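Split-soret cytochrome C (Desulfovibrio desulfuricans, PDB 1H21) is a dimeric di-haem c-type cytochrome with an additional iron-sulfur centre, which transfers electrons and may take part in sulfate reduction. Local coordinates at the interface of chains A and B. Numbering follows the deposited sequence. Chains: chain A/B, Split-soret cytochrome C.

Contact 1: the interface of chains A and B. Residues chain A 19, 49, 67-68, 71, 98; chain B 49, 67-68, 71.
A:Phe67 and B:Phe67 meet rim to rim near the middle of an apolar patch between the two subunits. It belongs to the two-fold interface of the homodimer. Both chains contribute Phe49, Phe67, Pro68 and Met71, and chain A adds A:Trp19 and A:Leu98. No nitrogen or oxygen pairs across it, so the contact rests on hydrophobic packing and shape.

The aromatic contact is made by the far ends of the two phenylalanines. A:Phe67 CE1 lies 3.8 Å from B:Phe67 CZ, and the rings are not stacked face on face. In each chain CG is anti to the backbone N (chi1 -164° in A:Phe67), which sends the ring toward the partner. Each ring is held between two groups of its own chain. A:Pro68 CD covers one face of A:Phe67, and A:Phe49 CE2 lies over the opposite face near the rim. In chain B, B:Phe49 CZ sits over the ring centre of B:Phe67.

The prolines make reciprocal contacts with these rings. A:Pro68 CG touches B:Phe67 CE1 at 3.8 Å, and B:Pro68 CG approaches A:Phe67 CE1 at the same distance of 3.8 Å. B:Pro68 also presents its ring carbons to A:Leu98, with CB 3.8 Å from A:Leu98 CD2. A:Trp19 CZ2, on the six-membered ring, approaches B:Pro68 CG more loosely.

A:Leu98, at the end of helix 87-99, uses its CD2 branch on the chain of B:Met71. The methyl lies 3.7 Å from B:Met71 CB and also packs against CG and SD.

Both methionines bring sulfur to aromatic rims. Their chains are extended through the first two torsions and bend at the third (chi3 99° in A:Met71). B:Met71 SD reaches A:Phe49 CE1 at 4.1 Å. In the twin contact, A:Met71 SD lies 3.7 Å from B:Phe49 CE1, while its CE methyl lies 4.0 Å from B:Phe67 CZ.

Contact 2: the interface of chains A and B. Residues chain A 205, 229-230, 233-234; chain B 239-243.
This is a backbone contact between loops, with an antiparallel beta bridge, beside a haem-binding CXXCH motif, and it joins the C-terminal tail of chain B to the haem segment of chain A in the homodimer. A:Ser234 and B:Asn241 form the bridge. B:Lys242 N donates a nearly straight hydrogen bond of 2.9 Å to A:His233 O. The donor is tilted 28° from the carbonyl plane. The bond thus falls on the backbone of A:His233, whose side chain is an axial iron ligand of haem.

B:Phe243 makes the main side-chain contact and hides 74 Å² of its surface. Its ring comes edge on to chain A. A:Ser205 CB lies at the ring edge in plane, 3.5 Å from B:Phe243 CE2. A:Thr230 meets the tip, with its hydroxyl OG1 off the ring plane and 3.5 Å from B:Phe243 CZ. A:Ser234 OG lies near CE1, also displaced from the ring plane. That hydroxyl also hydrogen-bonds to A:Thr230 O at 2.5 Å, which fixes its rotation. A:Ser205 OG lies between its own backbone N and carbonyl carbon (chi1 65°) and accepts a bond from A:Cys229 N. OG is turned toward A:Cys229 and away from the ring, so CB is the atom that meets B:Phe243.

B:Asn241 OD1 accepts a hydrogen bond from B:Phe243 N at 2.9 Å, with the donor above the carbonyl plane. Its CB packs on A:Ser234 O.

In chain A, A:Ser205 lies near the start of helix 204-213, and A:Cys229 to A:Ser234 belong to a loop beyond that helix. The chain B residues are also loop, a few positions before the C-terminus.

Contact 1: the interface of chains A and B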
loop_
_atom_site.group_PDB
_atom_site.type_symbol
_atom_site.label_atom_id
_atom_site.label_comp_id
_atom_site.label_asym_id
_atom_site.label_seq_id
_atom_site.Cartn_x
_atom_site.Cartn_y
_atom_site.Cartn_z
ATOM N N TRP A 19 -12.705 14.364 11.387
ATOM C CA TRP A 19 -12.350 13.975 12.743
ATOM C C TRP A 19 -11.476 15.086 13.365
ATOM O O TRP A 19 -10.791 15.833 12.636
ATOM C CB TRP A 19 -11.580 12.657 12.715
ATOM C CG TRP A 19 -12.418 11.433 12.418
ATOM C CD1 TRP A 19 -13.705 11.408 11.939
ATOM C CD2 TRP A 19 -12.069 10.063 12.707
ATOM N NE1 TRP A 19 -14.185 10.110 11.945
ATOM C CE2 TRP A 19 -13.205 9.270 12.413
ATOM C CE3 TRP A 19 -10.917 9.436 13.201
ATOM C CZ2 TRP A 19 -13.220 7.877 12.602
ATOM C CZ3 TRP A 19 -10.933 8.047 13.387
ATOM C CH2 TRP A 19 -12.078 7.288 13.090
ATOM N N PHE A 49 -1.123 1.845 12.954
ATOM C CA PHE A 49 -2.424 2.505 12.862
ATOM C C PHE A 49 -3.027 2.652 14.251
ATOM O O PHE A 49 -3.390 3.742 14.686
ATOM C CB PHE A 49 -3.396 1.726 11.975
ATOM C CG PHE A 49 -4.665 2.463 11.723
ATOM C CD1 PHE A 49 -4.740 3.403 10.703
ATOM C CD2 PHE A 49 -5.768 2.273 12.553
ATOM C CE1 PHE A 49 -5.906 4.167 10.503
ATOM C CE2 PHE A 49 -6.941 3.020 12.372
ATOM C CZ PHE A 49 -7.009 3.975 11.338
ATOM N N PHE A 67 -13.535 2.440 15.020
ATOM C CA PHE A 67 -12.820 1.917 13.859
ATOM C C PHE A 67 -12.520 0.406 13.905
ATOM O O PHE A 67 -12.161 -0.142 14.962
ATOM C CB PHE A 67 -11.517 2.697 13.664
ATOM C CG PHE A 67 -10.906 2.515 12.316
ATOM C CD1 PHE A 67 -11.186 3.418 11.287
ATOM C CD2 PHE A 67 -10.048 1.441 12.066
ATOM C CE1 PHE A 67 -10.619 3.260 10.023
ATOM C CE2 PHE A 67 -9.474 1.266 10.816
ATOM C CZ PHE A 67 -9.757 2.181 9.786
ATOM N N PRO A 68 -12.739 -0.300 12.775
ATOM C CA PRO A 68 -12.477 -1.750 12.684
ATOM C C PRO A 68 -10.951 -1.966 12.523
ATOM O O PRO A 68 -10.467 -2.291 11.436
ATOM C CB PRO A 68 -13.269 -2.159 11.430
ATOM C CG PRO A 68 -13.270 -0.908 10.584
ATOM C CD PRO A 68 -13.457 0.200 11.580
ATOM N N MET A 71 -8.701 -4.381 10.366
ATOM C CA MET A 71 -8.718 -4.223 8.918
ATOM C C MET A 71 -7.280 -3.976 8.458
ATOM O O MET A 71 -6.896 -4.365 7.343
ATOM C CB MET A 71 -9.601 -3.048 8.476
ATOM C CG MET A 71 -9.658 -2.857 6.943
ATOM S SD MET A 71 -10.503 -1.353 6.372
ATOM C CE MET A 71 -9.164 -0.267 6.053
ATOM N N LEU A 98 -7.738 10.833 7.992
ATOM C CA LEU A 98 -8.907 10.871 8.862
ATOM C C LEU A 98 -9.174 12.316 9.304
ATOM O O LEU A 98 -10.298 12.674 9.699
ATOM C CB LEU A 98 -8.667 10.019 10.096
ATOM C CG LEU A 98 -8.590 8.531 9.781
ATOM C CD1 LEU A 98 -8.209 7.779 11.040
ATOM C CD2 LEU A 98 -9.933 8.014 9.207
ATOM N N PHE B 49 -12.773 0.737 -2.545
ATOM C CA PHE B 49 -13.252 0.420 -1.198
ATOM C C PHE B 49 -14.739 0.727 -1.039
ATOM O O PHE B 49 -15.509 -0.107 -0.552
ATOM C CB PHE B 49 -12.455 1.193 -0.154
ATOM C CG PHE B 49 -12.800 0.818 1.265
ATOM C CD1 PHE B 49 -12.091 -0.197 1.927
ATOM C CD2 PHE B 49 -13.806 1.503 1.962
ATOM C CE1 PHE B 49 -12.375 -0.525 3.261
ATOM C CE2 PHE B 49 -14.089 1.185 3.284
ATOM C CZ PHE B 49 -13.370 0.169 3.940
ATOM N N PHE B 67 -18.211 3.736 8.333
ATOM C CA PHE B 67 -16.804 3.863 7.938
ATOM C C PHE B 67 -16.356 5.207 7.384
ATOM O O PHE B 67 -17.071 5.862 6.634
ATOM C CB PHE B 67 -16.433 2.744 6.948
ATOM C CG PHE B 67 -14.952 2.531 6.811
ATOM C CD1 PHE B 67 -14.308 1.556 7.575
ATOM C CD2 PHE B 67 -14.184 3.373 6.003
ATOM C CE1 PHE B 67 -12.924 1.425 7.549
ATOM C CE2 PHE B 67 -12.788 3.252 5.968
ATOM C CZ PHE B 67 -12.161 2.275 6.748
ATOM N N PRO B 68 -15.145 5.657 7.796
ATOM C CA PRO B 68 -14.595 6.938 7.292
ATOM C C PRO B 68 -14.009 6.785 5.884
ATOM O O PRO B 68 -12.808 6.926 5.664
ATOM C CB PRO B 68 -13.519 7.273 8.339
ATOM C CG PRO B 68 -13.154 5.937 8.926
ATOM C CD PRO B 68 -14.477 5.222 9.019
ATOM N N MET B 71 -10.878 8.290 4.031
ATOM C CA MET B 71 -9.547 7.917 4.459
ATOM C C MET B 71 -8.838 7.238 3.286
ATOM O O MET B 71 -7.615 7.369 3.109
ATOM C CB MET B 71 -9.584 6.956 5.649
ATOM C CG MET B 71 -8.181 6.588 6.132
ATOM S SD MET B 71 -8.188 5.256 7.318
ATOM C CE MET B 71 -7.858 3.816 6.275
#

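Contact 2: the interface of chains A and B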
loop_
_atom_site.group_PDB
_atom_site.type_symbol
_atom_site.label_atom_id
_atom_site.label_comp_id
_atom_site.label_asym_id
_atom_site.label_seq_id
_atom_site.Cartn_x
_atom_site.Cartn_y
_atom_site.Cartn_z
ATOM N N SER A 205 17.690 12.105 -7.137
ATOM C CA SER A 205 17.313 11.412 -8.366
ATOM C C SER A 205 15.914 11.817 -8.834
ATOM O O SER A 205 15.719 12.119 -10.017
ATOM C CB SER A 205 17.406 9.900 -8.170
ATOM O OG SER A 205 16.462 9.476 -7.218
ATOM N N CYS A 229 14.600 6.867 -7.257
ATOM C CA CYS A 229 14.851 6.057 -8.441
ATOM C C CYS A 229 16.096 5.176 -8.422
ATOM O O CYS A 229 16.161 4.185 -9.145
ATOM C CB CYS A 229 14.912 6.965 -9.648
ATOM S SG CYS A 229 13.781 8.337 -9.514
ATOM N N THR A 230 17.039 5.486 -7.541
ATOM C CA THR A 230 18.309 4.788 -7.458
ATOM C C THR A 230 18.341 3.248 -7.400
ATOM O O THR A 230 19.030 2.593 -8.201
ATOM C CB THR A 230 19.146 5.367 -6.268
ATOM O OG1 THR A 230 19.322 6.782 -6.451
ATOM C CG2 THR A 230 20.527 4.685 -6.170
ATOM N N HIS A 233 16.897 1.815 -11.008
ATOM C CA HIS A 233 17.392 2.328 -12.272
ATOM C C HIS A 233 18.895 2.620 -12.307
ATOM O O HIS A 233 19.355 3.490 -13.046
ATOM C CB HIS A 233 16.529 3.538 -12.676
ATOM C CG HIS A 233 15.088 3.189 -12.952
ATOM N ND1 HIS A 233 14.676 2.344 -13.965
ATOM C CD2 HIS A 233 13.948 3.653 -12.383
ATOM C CE1 HIS A 233 13.337 2.332 -14.000
ATOM N NE2 HIS A 233 12.833 3.110 -13.061
ATOM N N SER A 234 19.661 1.776 -11.623
ATOM C CA SER A 234 21.108 1.939 -11.537
ATOM C C SER A 234 21.984 0.849 -12.178
ATOM O O SER A 234 23.194 0.879 -12.029
ATOM C CB SER A 234 21.502 2.073 -10.059
ATOM O OG SER A 234 21.007 3.283 -9.514
ATOM N N THR B 239 16.157 -1.309 -16.277
ATOM C CA THR B 239 16.907 -1.402 -15.032
ATOM C C THR B 239 18.416 -1.222 -15.130
ATOM O O THR B 239 19.141 -1.408 -14.151
ATOM C CB THR B 239 16.544 -2.664 -14.205
ATOM O OG1 THR B 239 16.912 -3.862 -14.900
ATOM C CG2 THR B 239 15.045 -2.688 -13.939
ATOM N N GLN B 240 18.893 -0.875 -16.316
ATOM C CA GLN B 240 20.312 -0.611 -16.506
ATOM C C GLN B 240 20.549 0.773 -15.901
ATOM O O GLN B 240 19.589 1.497 -15.612
ATOM C CB GLN B 240 20.681 -0.624 -17.996
ATOM C CG GLN B 240 20.658 -2.008 -18.636
ATOM C CD GLN B 240 21.469 -3.030 -17.853
ATOM O OE1 GLN B 240 22.498 -2.705 -17.261
ATOM N NE2 GLN B 240 21.004 -4.266 -17.841
ATOM N N ASN B 241 21.807 1.161 -15.733
ATOM C CA ASN B 241 22.102 2.455 -15.126
ATOM C C ASN B 241 21.640 3.652 -15.963
ATOM O O ASN B 241 22.170 3.917 -17.042
ATOM C CB ASN B 241 23.593 2.560 -14.792
ATOM C CG ASN B 241 23.899 3.706 -13.858
ATOM O OD1 ASN B 241 23.006 4.471 -13.476
ATOM N ND2 ASN B 241 25.163 3.841 -13.484
ATOM N N LYS B 242 20.618 4.346 -15.471
ATOM C CA LYS B 242 20.062 5.526 -16.137
ATOM C C LYS B 242 20.686 6.822 -15.605
ATOM O O LYS B 242 20.300 7.917 -16.031
ATOM C CB LYS B 242 18.542 5.570 -15.931
ATOM C CG LYS B 242 17.826 4.316 -16.398
ATOM C CD LYS B 242 17.990 4.154 -17.897
ATOM C CE LYS B 242 18.260 2.719 -18.276
ATOM N NZ LYS B 242 18.585 2.622 -19.725
ATOM N N PHE B 243 21.630 6.691 -14.665
ATOM C CA PHE B 243 22.322 7.838 -14.053
ATOM C C PHE B 243 23.580 8.289 -14.821
ATOM O O PHE B 243 24.085 9.401 -14.621
ATOM C CB PHE B 243 22.702 7.518 -12.594
ATOM C CG PHE B 243 21.527 7.429 -11.655
ATOM C CD1 PHE B 243 20.859 6.224 -11.455
ATOM C CD2 PHE B 243 21.099 8.542 -10.955
ATOM C CE1 PHE B 243 19.779 6.136 -10.565
ATOM C CE2 PHE B 243 20.021 8.460 -10.063
ATOM C CZ PHE B 243 19.364 7.256 -9.869
#

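Contact 1 and contact 2 lie about 37 Å apart, measured between the centres of their C-alpha atoms, and share no residues. Contact 1 draws on residues from the first half of the sequence, including parts of helices 44-60 and 87-99. Contact 2 uses the haem-binding segment and the tail near the C-terminus. They differ in kind, since one is apolar packing and the other includes a backbone bridge. Together they tie the same two subunits at well-separated places. Contact 2 probably helps hold the tail, which supplies B:Lys242 and the axial B:His246, next to the shared haems.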